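Local atomic coordinates of microcin B17-processing protein McbD (Escherichia coli str. K-12 substr. MG1655, PDB entry 6GRH), a protein that is needed to process the inactive microcin B17 precursor McbA into the active peptide, and belongs to the YcaO family of ATP-dependent cyclodehydratases. Residues R24-I32 / S42-S50; T89-S97 / L364-N375. The protein carries 1 engineered substitution. All blocks are in the same frame, centred on the assembly; numbering follows the deposited sequence.

Interaction 1 of 2, residues R24-I32 / S42-S50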
ATOM      1  N   ARG E  24      -1.308  22.227  16.280  1.00 30.54           N
ATOM      2  CA  ARG E  24      -2.030  22.566  15.062  1.00 31.45           C
ATOM      3  C   ARG E  24      -2.281  24.072  14.935  1.00 31.86           C
ATOM      4  O   ARG E  24      -2.437  24.576  13.822  1.00 31.34           O
ATOM      5  CB  ARG E  24      -3.354  21.794  14.947  1.00 32.54           C
ATOM      6  CG  ARG E  24      -4.460  22.276  15.852  1.00 34.16           C
ATOM      7  CD  ARG E  24      -5.708  21.426  15.733  1.00 35.59           C
ATOM      8  NE  ARG E  24      -6.823  22.104  16.369  1.00 37.60           N
ATOM      9  CZ  ARG E  24      -7.593  23.023  15.781  1.00 38.14           C
ATOM     10  NH1 ARG E  24      -7.422  23.360  14.503  1.00 37.55           N
ATOM     11  NH2 ARG E  24      -8.574  23.585  16.469  1.00 39.47           N
ATOM     12  N   ASN E  25      -2.291  24.756  16.071  1.00 32.83           N
ATOM     13  CA  ASN E  25      -2.421  26.200  16.113  1.00 34.13           C
ATOM     14  C   ASN E  25      -1.159  27.032  15.984  1.00 34.18           C
ATOM     15  O   ASN E  25      -1.246  28.241  16.036  1.00 35.15           O
ATOM     16  CB  ASN E  25      -3.215  26.597  17.369  1.00 35.02           C
ATOM     17  CG  ASN E  25      -4.640  26.123  17.295  1.00 36.12           C
ATOM     18  OD1 ASN E  25      -5.279  26.303  16.261  1.00 37.16           O
ATOM     19  ND2 ASN E  25      -5.132  25.475  18.348  1.00 36.36           N
ATOM     20  N   MET E  26       0.016  26.430  15.817  1.00 34.84           N
ATOM     21  CA  MET E  26       1.192  27.231  15.517  1.00 34.94           C
ATOM     22  C   MET E  26       1.296  27.362  14.002  1.00 32.81           C
ATOM     23  O   MET E  26       0.768  26.517  13.270  1.00 31.13           O
ATOM     24  CB  MET E  26       2.457  26.657  16.138  1.00 38.05           C
ATOM     25  CG  MET E  26       2.598  26.975  17.643  1.00 41.90           C
ATOM     26  SD  MET E  26       2.902  28.726  18.006  1.00 46.07           S
ATOM     27  CE  MET E  26       3.271  28.752  19.771  1.00 48.00           C
ATOM     28  N   PRO E  27       1.947  28.434  13.519  1.00 31.83           N
ATOM     29  CA  PRO E  27       2.146  28.578  12.073  1.00 30.80           C
ATOM     30  C   PRO E  27       3.052  27.478  11.533  1.00 30.51           C
ATOM     31  O   PRO E  27       3.832  26.912  12.263  1.00 30.09           O
ATOM     32  CB  PRO E  27       2.792  29.954  11.907  1.00 31.07           C
ATOM     33  CG  PRO E  27       3.106  30.460  13.257  1.00 31.77           C
ATOM     34  CD  PRO E  27       2.454  29.586  14.286  1.00 32.53           C
ATOM     35  N   THR E  28       2.877  27.165  10.264  1.00 30.63           N
ATOM     36  CA  THR E  28       3.733  26.256   9.560  1.00 30.60           C
ATOM     37  C   THR E  28       4.960  27.045   9.140  1.00 30.18           C
ATOM     38  O   THR E  28       4.839  28.201   8.736  1.00 29.33           O
ATOM     39  CB  THR E  28       3.006  25.705   8.318  1.00 31.39           C
ATOM     40  OG1 THR E  28       1.924  24.876   8.743  1.00 33.69           O
ATOM     41  CG2 THR E  28       3.928  24.875   7.408  1.00 31.36           C
ATOM     42  N   PHE E  29       6.116  26.377   9.183  1.00 29.07           N
ATOM     43  CA  PHE E  29       7.387  26.930   8.802  1.00 28.97           C
ATOM     44  C   PHE E  29       7.940  26.068   7.682  1.00 28.22           C
ATOM     45  O   PHE E  29       7.999  24.834   7.819  1.00 27.83           O
ATOM     46  CB  PHE E  29       8.314  26.875  10.002  1.00 29.99           C
ATOM     47  CG  PHE E  29       9.705  27.386   9.729  1.00 31.55           C
ATOM     48  CD1 PHE E  29       9.995  28.762   9.770  1.00 32.15           C
ATOM     49  CD2 PHE E  29      10.745  26.497   9.444  1.00 31.51           C
ATOM     50  CE1 PHE E  29      11.286  29.224   9.519  1.00 32.18           C
ATOM     51  CE2 PHE E  29      12.040  26.955   9.216  1.00 31.96           C
ATOM     52  CZ  PHE E  29      12.312  28.316   9.256  1.00 32.37           C
ATOM     53  N   SER E  30       8.327  26.700   6.581  1.00 27.50           N
ATOM     54  CA  SER E  30       8.909  25.997   5.428  1.00 27.48           C
ATOM     55  C   SER E  30      10.227  26.649   5.088  1.00 27.32           C
ATOM     56  O   SER E  30      10.354  27.858   5.176  1.00 26.54           O
ATOM     57  CB  SER E  30       7.985  26.041   4.207  1.00 27.29           C
ATOM     58  OG  SER E  30       6.768  25.348   4.453  1.00 28.47           O
ATOM     59  N   GLN E  31      11.199  25.839   4.670  1.00 27.77           N
ATOM     60  CA  GLN E  31      12.537  26.341   4.470  1.00 28.14           C
ATOM     61  C   GLN E  31      13.198  25.665   3.265  1.00 27.26           C
ATOM     62  O   GLN E  31      12.987  24.478   3.026  1.00 25.55           O
ATOM     63  CB  GLN E  31      13.347  26.105   5.742  1.00 30.85           C
ATOM     64  CG  GLN E  31      14.755  26.658   5.700  1.00 33.91           C
ATOM     65  CD  GLN E  31      15.447  26.637   7.056  1.00 36.19           C
ATOM     66  OE1 GLN E  31      15.628  27.671   7.669  1.00 40.66           O
ATOM     67  NE2 GLN E  31      15.826  25.469   7.515  1.00 39.80           N
ATOM     68  N   ILE E  32      13.951  26.452   2.501  1.00 25.93           N
ATOM     69  CA  ILE E  32      14.799  25.958   1.444  1.00 26.22           C
ATOM     70  C   ILE E  32      16.260  26.208   1.811  1.00 26.44           C
ATOM     71  O   ILE E  32      16.621  27.316   2.164  1.00 25.88           O
ATOM     72  CB  ILE E  32      14.434  26.599   0.099  1.00 26.09           C
ATOM     73  CG1 ILE E  32      13.060  26.065  -0.324  1.00 26.82           C
ATOM     74  CG2 ILE E  32      15.492  26.308  -0.965  1.00 26.67           C
ATOM     75  CD1 ILE E  32      12.430  26.747  -1.496  1.00 27.47           C
ATOM     76  N   SER E  42      13.110  31.116   4.000  1.00 29.52           N
ATOM     77  CA  SER E  42      11.979  30.549   4.716  1.00 29.37           C
ATOM     78  C   SER E  42      10.770  31.476   4.780  1.00 29.37           C
ATOM     79  O   SER E  42      10.874  32.654   4.495  1.00 29.29           O
ATOM     80  CB  SER E  42      12.418  30.199   6.126  1.00 30.18           C
ATOM     81  OG  SER E  42      12.763  31.377   6.814  1.00 31.59           O
ATOM     82  N   ALA E  43       9.646  30.899   5.164  1.00 28.11           N
ATOM     83  CA  ALA E  43       8.404  31.618   5.364  1.00 28.00           C
ATOM     84  C   ALA E  43       7.589  30.860   6.372  1.00 28.12           C
ATOM     85  O   ALA E  43       7.696  29.630   6.502  1.00 27.57           O
ATOM     86  CB  ALA E  43       7.630  31.747   4.074  1.00 27.57           C
ATOM     87  N   ALA E  44       6.714  31.590   7.036  1.00 28.37           N
ATOM     88  CA  ALA E  44       5.834  31.001   7.998  1.00 28.71           C
ATOM     89  C   ALA E  44       4.447  31.579   7.844  1.00 29.70           C
ATOM     90  O   ALA E  44       4.287  32.738   7.445  1.00 30.23           O
ATOM     91  CB  ALA E  44       6.372  31.227   9.402  1.00 29.28           C
ATOM     92  N   GLY E  45       3.460  30.763   8.179  1.00 30.10           N
ATOM     93  CA  GLY E  45       2.065  31.175   8.212  1.00 31.38           C
ATOM     94  C   GLY E  45       1.153  29.994   8.019  1.00 31.52           C
ATOM     95  O   GLY E  45       1.481  28.871   8.421  1.00 31.26           O
ATOM     96  N   GLU E  46       0.012  30.245   7.383  1.00 31.68           N
ATOM     97  CA  GLU E  46      -0.848  29.176   6.905  1.00 32.54           C
ATOM     98  C   GLU E  46       0.009  28.248   6.041  1.00 30.50           C
ATOM     99  O   GLU E  46       0.935  28.711   5.372  1.00 28.11           O
ATOM    100  CB  GLU E  46      -2.020  29.752   6.117  1.00 34.85           C
ATOM    101  CG  GLU E  46      -3.018  28.715   5.598  1.00 37.68           C
ATOM    102  CD  GLU E  46      -2.695  28.205   4.179  1.00 38.40           C
ATOM    103  OE1 GLU E  46      -2.127  28.993   3.371  1.00 38.80           O
ATOM    104  OE2 GLU E  46      -3.014  27.021   3.875  1.00 38.51           O
ATOM    105  N   THR E  47      -0.297  26.953   6.060  1.00 29.89           N
ATOM    106  CA  THR E  47       0.548  25.955   5.392  1.00 29.60           C
ATOM    107  C   THR E  47       0.940  26.271   3.947  1.00 29.28           C
ATOM    108  O   THR E  47       2.139  26.305   3.609  1.00 27.87           O
ATOM    109  CB  THR E  47      -0.095  24.547   5.456  1.00 30.76           C
ATOM    110  OG1 THR E  47      -0.222  24.154   6.823  1.00 31.52           O
ATOM    111  CG2 THR E  47       0.756  23.518   4.771  1.00 30.84           C
ATOM    112  N   LEU E  48      -0.049  26.459   3.085  1.00 30.17           N
ATOM    113  CA  LEU E  48       0.233  26.719   1.674  1.00 30.70           C
ATOM    114  C   LEU E  48       0.973  28.053   1.445  1.00 29.53           C
ATOM    115  O   LEU E  48       1.915  28.083   0.664  1.00 28.44           O
ATOM    116  CB  LEU E  48      -1.036  26.640   0.827  1.00 32.49           C
ATOM    117  CG  LEU E  48      -0.876  26.881  -0.692  1.00 33.51           C
ATOM    118  CD1 LEU E  48      -0.004  25.814  -1.339  1.00 33.72           C
ATOM    119  CD2 LEU E  48      -2.233  26.999  -1.404  1.00 35.08           C
ATOM    120  N   LYS E  49       0.551  29.131   2.120  1.00 29.73           N
ATOM    121  CA  LYS E  49       1.276  30.415   2.085  1.00 30.38           C
ATOM    122  C   LYS E  49       2.722  30.261   2.554  1.00 29.69           C
ATOM    123  O   LYS E  49       3.609  30.922   2.028  1.00 28.94           O
ATOM    124  CB  LYS E  49       0.581  31.498   2.921  1.00 31.76           C
ATOM    125  CG  LYS E  49      -0.715  31.978   2.283  1.00 33.09           C
ATOM    126  CD  LYS E  49      -1.534  32.878   3.218  1.00 34.66           C
ATOM    127  N   SER E  50       2.962  29.390   3.540  1.00 29.10           N
ATOM    128  CA  SER E  50       4.329  29.154   4.019  1.00 28.67           C
ATOM    129  C   SER E  50       5.190  28.446   2.947  1.00 27.51           C
ATOM    130  O   SER E  50       6.363  28.791   2.754  1.00 26.71           O
ATOM    131  CB  SER E  50       4.313  28.334   5.303  1.00 30.11           C
ATOM    132  OG  SER E  50       5.571  27.744   5.571  1.00 31.48           O
TER
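T28 and G45 pair through two backbone hydrogen bonds, T28 N to G45 O at 2.9 Å and G45 N to T28 O at 3.0 Å. S30 and A43 form the next hydrogen-bonded pair, two residues on in the first strand and two back in the second; S30 N meets A43 O almost straight, at 171°. A43 O takes a second donor, S50 OG, at 3.0 Å. That hydroxyl approaches from above the carbonyl plane, 54° out of it. S50 OG in turn accepts from S30 OG at 2.9 Å, which makes a short relay from S30 through S50 to the A43 carbonyl. With chi1 at 162° the S50 hydroxyl swings away from its own backbone N and reaches the strands. The strands form an antiparallel beta hairpin, 28-33 and 41-45, and the second runs through E46 into helix 47-66. E46 is the N-cap of that helix; its carboxylate accepts from L48 N and K49 N. T47 N donates to E294 OE1 of the McbB chain. T28 OG1 and T47 OG1 share a hydrogen bond of 3.0 Å. K21 also donates to T28 OG1, and R252 of a McbC chain to T47 OG1. On the other face of the hairpin, S42 CB lies obliquely against the F29 ring, 3.7 Å from CZ, and A44 CB sits at the ring edge. S42 OG is bonded to Q264 of helix 251-275.

Interaction 2 of 2, residues T89-S97 / L364-N375; sequences TEAFFQISS and LHMNNSGAININ
The side-chain amide of Q94 grips the backbone of N375 with two hydrogen bonds. N375 N donates to Q94 OE1 at 2.9 Å, in the carbonyl plane and on a lone pair, with an N-H...O angle of 159°. Q94 NE2 donates back to N375 O, also at 2.9 Å, and this acceptor lies close to the Q94 amide plane. One amide group thus satisfies both the N-H and the C=O of a single residue. Q94 NE2 makes a further bond to E90 O, one turn back in its own helix, at 3.2 Å. The two bonds of NE2 and the one at OE1 should fix the rotation of the amide. The Q94 chain is extended beyond CG (chi2 175°), which carries the amide out from the helix to N375. N375 CB lies beside Q94 OE1, and the N375 amide bonds through OD1 to T381 N. The contact docks residues 91-95 of helix 82-95 on the irregular segment 364-375 near the C-terminus, within the YcaO family region. N373 centres an inverse gamma turn in that segment. Its OD1 accepts from L364 N at 2.9 Å, on a lone pair, and its ND2 donates to F362 O. N373 N is buried with no partner in the model. H365 NE2 donates to A371 O from above the carbonyl plane. Apolar contacts continue along the helix. L364 CD1 reaches A91 CB at 3.8 Å and I95 CD1 at 3.9 Å; the side chains of I95 and L364 cross at about a right angle. I95 CG1 lies against the backbone of I372 and N373. A371 CB meets I95 CG2 at 3.7 Å. I372 CG1 lies over one face of the H365 ring, toward its rim.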
ATOM      1  N   THR E  89      22.723  61.258  -8.815  1.00 45.50           N
ATOM      2  CA  THR E  89      23.990  61.965  -8.573  1.00 47.02           C
ATOM      3  C   THR E  89      24.066  62.490  -7.146  1.00 47.60           C
ATOM      4  O   THR E  89      25.081  62.338  -6.497  1.00 48.28           O
ATOM      5  CB  THR E  89      24.186  63.151  -9.537  1.00 48.20           C
ATOM      6  OG1 THR E  89      24.047  62.696 -10.891  1.00 47.95           O
ATOM      7  CG2 THR E  89      25.557  63.781  -9.351  1.00 49.85           C
ATOM      8  N   GLU E  90      22.979  63.100  -6.668  1.00 47.73           N
ATOM      9  CA  GLU E  90      22.925  63.622  -5.299  1.00 48.55           C
ATOM     10  C   GLU E  90      22.913  62.501  -4.248  1.00 47.06           C
ATOM     11  O   GLU E  90      23.471  62.680  -3.164  1.00 47.48           O
ATOM     12  CB  GLU E  90      21.737  64.587  -5.119  1.00 49.77           C
ATOM     13  CG  GLU E  90      21.852  65.893  -5.934  1.00 52.00           C
ATOM     14  CD  GLU E  90      23.216  66.564  -5.834  1.00 54.13           C
ATOM     15  OE1 GLU E  90      23.547  67.086  -4.751  1.00 56.01           O
ATOM     16  OE2 GLU E  90      23.984  66.581  -6.830  1.00 55.69           O
ATOM     17  N   ALA E  91      22.318  61.349  -4.571  1.00 44.68           N
ATOM     18  CA  ALA E  91      22.430  60.170  -3.707  1.00 43.47           C
ATOM     19  C   ALA E  91      23.873  59.660  -3.656  1.00 43.18           C
ATOM     20  O   ALA E  91      24.442  59.533  -2.576  1.00 42.91           O
ATOM     21  CB  ALA E  91      21.485  59.055  -4.154  1.00 41.85           C
ATOM     22  N   PHE E  92      24.455  59.397  -4.823  1.00 43.43           N
ATOM     23  CA  PHE E  92      25.832  58.880  -4.907  1.00 44.52           C
ATOM     24  C   PHE E  92      26.867  59.843  -4.312  1.00 45.70           C
ATOM     25  O   PHE E  92      27.819  59.403  -3.669  1.00 45.65           O
ATOM     26  CB  PHE E  92      26.238  58.566  -6.358  1.00 45.34           C
ATOM     27  CG  PHE E  92      25.603  57.328  -6.942  1.00 44.55           C
ATOM     28  CD1 PHE E  92      25.573  56.129  -6.249  1.00 44.45           C
ATOM     29  CD2 PHE E  92      25.072  57.357  -8.229  1.00 44.84           C
ATOM     30  CE1 PHE E  92      24.988  54.993  -6.809  1.00 43.34           C
ATOM     31  CE2 PHE E  92      24.498  56.231  -8.795  1.00 43.61           C
ATOM     32  CZ  PHE E  92      24.459  55.046  -8.083  1.00 43.08           C
ATOM     33  N   PHE E  93      26.670  61.146  -4.496  1.00 46.80           N
ATOM     34  CA  PHE E  93      27.570  62.146  -3.900  1.00 48.31           C
ATOM     35  C   PHE E  93      27.673  62.045  -2.368  1.00 48.82           C
ATOM     36  O   PHE E  93      28.725  62.321  -1.815  1.00 49.37           O
ATOM     37  CB  PHE E  93      27.162  63.550  -4.311  1.00 49.44           C
ATOM     38  CG  PHE E  93      28.185  64.603  -3.985  1.00 51.14           C
ATOM     39  CD1 PHE E  93      29.352  64.708  -4.736  1.00 52.06           C
ATOM     40  CD2 PHE E  93      27.976  65.506  -2.937  1.00 51.91           C
ATOM     41  CE1 PHE E  93      30.298  65.678  -4.442  1.00 53.70           C
ATOM     42  CE2 PHE E  93      28.921  66.480  -2.640  1.00 53.61           C
ATOM     43  CZ  PHE E  93      30.082  66.567  -3.396  1.00 54.64           C
ATOM     44  N   GLN E  94      26.612  61.599  -1.691  1.00 48.30           N
ATOM     45  CA  GLN E  94      26.673  61.386  -0.223  1.00 49.25           C
ATOM     46  C   GLN E  94      27.251  60.029   0.189  1.00 49.32           C
ATOM     47  O   GLN E  94      27.700  59.844   1.313  1.00 50.38           O
ATOM     48  CB  GLN E  94      25.282  61.456   0.375  1.00 48.10           C
ATOM     49  CG  GLN E  94      24.549  62.747   0.125  1.00 48.99           C
ATOM     50  CD  GLN E  94      23.138  62.661   0.650  1.00 48.37           C
ATOM     51  OE1 GLN E  94      22.917  62.404   1.843  1.00 48.20           O
ATOM     52  NE2 GLN E  94      22.173  62.832  -0.241  1.00 47.88           N
ATOM     53  N   ILE E  95      27.187  59.068  -0.712  1.00 49.36           N
ATOM     54  CA  ILE E  95      27.504  57.681  -0.387  1.00 49.16           C
ATOM     55  C   ILE E  95      29.019  57.433  -0.410  1.00 51.55           C
ATOM     56  O   ILE E  95      29.550  56.821   0.515  1.00 51.70           O
ATOM     57  CB  ILE E  95      26.671  56.741  -1.285  1.00 47.71           C
ATOM     58  CG1 ILE E  95      25.183  56.906  -0.896  1.00 46.80           C
ATOM     59  CG2 ILE E  95      27.094  55.284  -1.124  1.00 46.77           C
ATOM     60  CD1 ILE E  95      24.195  56.217  -1.807  1.00 46.16           C
ATOM     61  N   SER E  96      29.709  57.915  -1.443  1.00 53.91           N
ATOM     62  CA  SER E  96      31.184  57.884  -1.481  1.00 56.25           C
ATOM     63  C   SER E  96      31.747  59.288  -1.252  1.00 58.89           C
ATOM     64  O   SER E  96      31.002  60.259  -1.176  1.00 59.46           O
ATOM     65  CB  SER E  96      31.670  57.343  -2.828  1.00 56.28           C
ATOM     66  OG  SER E  96      31.528  58.309  -3.865  1.00 56.60           O
ATOM     67  N   SER E  97      33.070  59.395  -1.170  1.00 61.46           N
ATOM     68  CA  SER E  97      33.734  60.702  -1.141  1.00 63.15           C
ATOM     69  C   SER E  97      34.026  61.250  -2.555  1.00 63.50           C
ATOM     70  O   SER E  97      34.677  62.281  -2.683  1.00 64.83           O
ATOM     71  CB  SER E  97      35.031  60.627  -0.319  1.00 65.07           C
ATOM     72  OG  SER E  97      36.057  59.899  -0.985  1.00 65.75           O
ATOM     73  N   LEU E 364      18.238  54.477   0.061  1.00 34.79           N
ATOM     74  CA  LEU E 364      18.579  53.442  -0.937  1.00 33.96           C
ATOM     75  C   LEU E 364      18.769  52.061  -0.315  1.00 33.31           C
ATOM     76  O   LEU E 364      18.630  51.053  -0.996  1.00 32.93           O
ATOM     77  CB  LEU E 364      19.820  53.848  -1.760  1.00 34.39           C
ATOM     78  CG  LEU E 364      19.520  54.838  -2.892  1.00 34.74           C
ATOM     79  CD1 LEU E 364      20.798  55.374  -3.503  1.00 35.81           C
ATOM     80  CD2 LEU E 364      18.656  54.233  -3.983  1.00 33.78           C
ATOM     81  N   HIS E 365      19.103  52.014   0.961  1.00 33.83           N
ATOM     82  CA  HIS E 365      19.203  50.759   1.681  1.00 34.55           C
ATOM     83  C   HIS E 365      19.011  51.042   3.171  1.00 35.93           C
ATOM     84  O   HIS E 365      18.844  52.194   3.543  1.00 36.83           O
ATOM     85  CB  HIS E 365      20.557  50.100   1.383  1.00 34.84           C
ATOM     86  CG  HIS E 365      21.733  50.920   1.795  1.00 36.09           C
ATOM     87  ND1 HIS E 365      22.125  51.047   3.107  1.00 36.56           N
ATOM     88  CD2 HIS E 365      22.636  51.610   1.061  1.00 37.07           C
ATOM     89  CE1 HIS E 365      23.203  51.807   3.169  1.00 38.11           C
ATOM     90  NE2 HIS E 365      23.543  52.150   1.939  1.00 38.52           N
ATOM     91  N   MET E 366      19.056  50.023   4.021  1.00 36.85           N
ATOM     92  CA  MET E 366      18.658  50.195   5.424  1.00 38.92           C
ATOM     93  C   MET E 366      19.781  50.197   6.459  1.00 39.51           C
ATOM     94  O   MET E 366      19.506  50.179   7.668  1.00 40.25           O
ATOM     95  CB  MET E 366      17.585  49.157   5.798  1.00 41.06           C
ATOM     96  CG  MET E 366      18.068  47.749   6.073  1.00 42.71           C
ATOM     97  SD  MET E 366      16.705  46.710   6.647  1.00 46.61           S
ATOM     98  CE  MET E 366      16.451  47.290   8.316  1.00 47.07           C
ATOM     99  N   ASN E 367      21.028  50.221   6.005  1.00 39.18           N
ATOM    100  CA  ASN E 367      22.177  50.257   6.907  1.00 40.17           C
ATOM    101  C   ASN E 367      22.725  51.684   7.083  1.00 41.83           C
ATOM    102  O   ASN E 367      23.601  52.109   6.340  1.00 41.48           O
ATOM    103  CB  ASN E 367      23.270  49.329   6.369  1.00 39.35           C
ATOM    104  CG  ASN E 367      24.481  49.264   7.273  1.00 40.24           C
ATOM    105  OD1 ASN E 367      24.460  49.754   8.403  1.00 40.41           O
ATOM    106  ND2 ASN E 367      25.550  48.643   6.776  1.00 40.41           N
ATOM    107  N   ASN E 368      22.242  52.424   8.074  1.00 44.09           N
ATOM    108  CA  ASN E 368      22.782  53.781   8.251  1.00 47.22           C
ATOM    109  C   ASN E 368      24.128  53.812   9.037  1.00 47.93           C
ATOM    110  O   ASN E 368      24.650  54.880   9.274  1.00 49.35           O
ATOM    111  CB  ASN E 368      21.726  54.811   8.728  1.00 49.30           C
ATOM    112  CG  ASN E 368      20.834  54.278   9.796  1.00 50.31           C
ATOM    113  OD1 ASN E 368      19.604  54.198   9.639  1.00 49.50           O
ATOM    114  ND2 ASN E 368      21.455  53.841  10.881  1.00 52.34           N
ATOM    115  N   SER E 369      24.682  52.646   9.407  1.00 47.55           N
ATOM    116  CA  SER E 369      26.096  52.548   9.823  1.00 49.30           C
ATOM    117  C   SER E 369      27.062  52.453   8.627  1.00 49.29           C
ATOM    118  O   SER E 369      28.264  52.524   8.807  1.00 50.24           O
ATOM    119  CB  SER E 369      26.328  51.349  10.753  1.00 48.87           C
ATOM    120  OG  SER E 369      26.538  50.149  10.021  1.00 48.17           O
ATOM    121  N   GLY E 370      26.538  52.247   7.422  1.00 48.01           N
ATOM    122  CA  GLY E 370      27.363  52.160   6.220  1.00 47.46           C
ATOM    123  C   GLY E 370      27.252  53.435   5.427  1.00 47.08           C
ATOM    124  O   GLY E 370      26.967  54.473   5.972  1.00 47.40           O
ATOM    125  N   ALA E 371      27.468  53.328   4.125  1.00 46.13           N
ATOM    126  CA  ALA E 371      27.485  54.468   3.220  1.00 45.59           C
ATOM    127  C   ALA E 371      26.072  54.650   2.622  1.00 43.66           C
ATOM    128  O   ALA E 371      25.638  53.900   1.740  1.00 41.54           O
ATOM    129  CB  ALA E 371      28.525  54.232   2.139  1.00 45.82           C
ATOM    130  N   ILE E 372      25.359  55.657   3.119  1.00 43.39           N
ATOM    131  CA  ILE E 372      23.928  55.812   2.850  1.00 42.16           C
ATOM    132  C   ILE E 372      23.587  57.258   2.468  1.00 42.32           C
ATOM    133  O   ILE E 372      24.304  58.198   2.854  1.00 43.03           O
ATOM    134  CB  ILE E 372      23.114  55.368   4.088  1.00 42.30           C
ATOM    135  CG1 ILE E 372      21.640  55.106   3.712  1.00 41.68           C
ATOM    136  CG2 ILE E 372      23.239  56.388   5.224  1.00 43.60           C
ATOM    137  CD1 ILE E 372      20.856  54.370   4.779  1.00 41.20           C
ATOM    138  N   ASN E 373      22.519  57.418   1.690  1.00 40.95           N
ATOM    139  CA  ASN E 373      22.029  58.747   1.322  1.00 41.68           C
ATOM    140  C   ASN E 373      21.131  59.311   2.440  1.00 41.98           C
ATOM    141  O   ASN E 373      19.915  59.389   2.317  1.00 41.28           O
ATOM    142  CB  ASN E 373      21.368  58.760  -0.070  1.00 40.84           C
ATOM    143  CG  ASN E 373      20.144  57.872  -0.174  1.00 39.56           C
ATOM    144  OD1 ASN E 373      20.149  56.710   0.265  1.00 38.70           O
ATOM    145  ND2 ASN E 373      19.091  58.402  -0.803  1.00 39.01           N
ATOM    146  N   ILE E 374      21.776  59.723   3.524  1.00 43.02           N
ATOM    147  CA  ILE E 374      21.103  60.208   4.726  1.00 43.51           C
ATOM    148  C   ILE E 374      20.193  61.433   4.473  1.00 44.39           C
ATOM    149  O   ILE E 374      19.141  61.576   5.118  1.00 44.20           O
ATOM    150  CB  ILE E 374      22.139  60.509   5.848  1.00 44.59           C
ATOM    151  CG1 ILE E 374      21.463  60.612   7.225  1.00 44.81           C
ATOM    152  CG2 ILE E 374      22.961  61.757   5.536  1.00 46.03           C
ATOM    153  CD1 ILE E 374      20.832  59.323   7.704  1.00 43.70           C
ATOM    154  N   ASN E 375      20.583  62.283   3.523  1.00 44.42           N
ATOM    155  CA  ASN E 375      19.790  63.460   3.164  1.00 45.17           C
ATOM    156  C   ASN E 375      18.978  63.144   1.919  1.00 44.07           C
ATOM    157  O   ASN E 375      19.535  62.937   0.842  1.00 43.88           O
ATOM    158  CB  ASN E 375      20.697  64.665   2.930  1.00 46.44           C
ATOM    159  CG  ASN E 375      21.486  65.059   4.171  1.00 47.56           C
ATOM    160  OD1 ASN E 375      21.079  64.783   5.304  1.00 47.00           O
ATOM    161  ND2 ASN E 375      22.618  65.734   3.962  1.00 48.51           N
TER

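In the fold
Interaction 1 and interaction 2 lie on opposite sides of the centre of the McbD chain. Their centres are 36 Å apart and their nearest atoms about 15 Å apart, so they do not touch. They follow in series along the chain. Interaction 1 joins neighbouring elements near the N-terminus, with 9 residues between its segments. Interaction 2 brings together segments separated by 266 residues. Segments 24-32 and 42-50 are contacted by McbB and McbC chains, while no other protein chain touches 89-97 or 364-375. A glycerol, probably from the crystallisation liquor, lies about 5 Å from the side chain of A43.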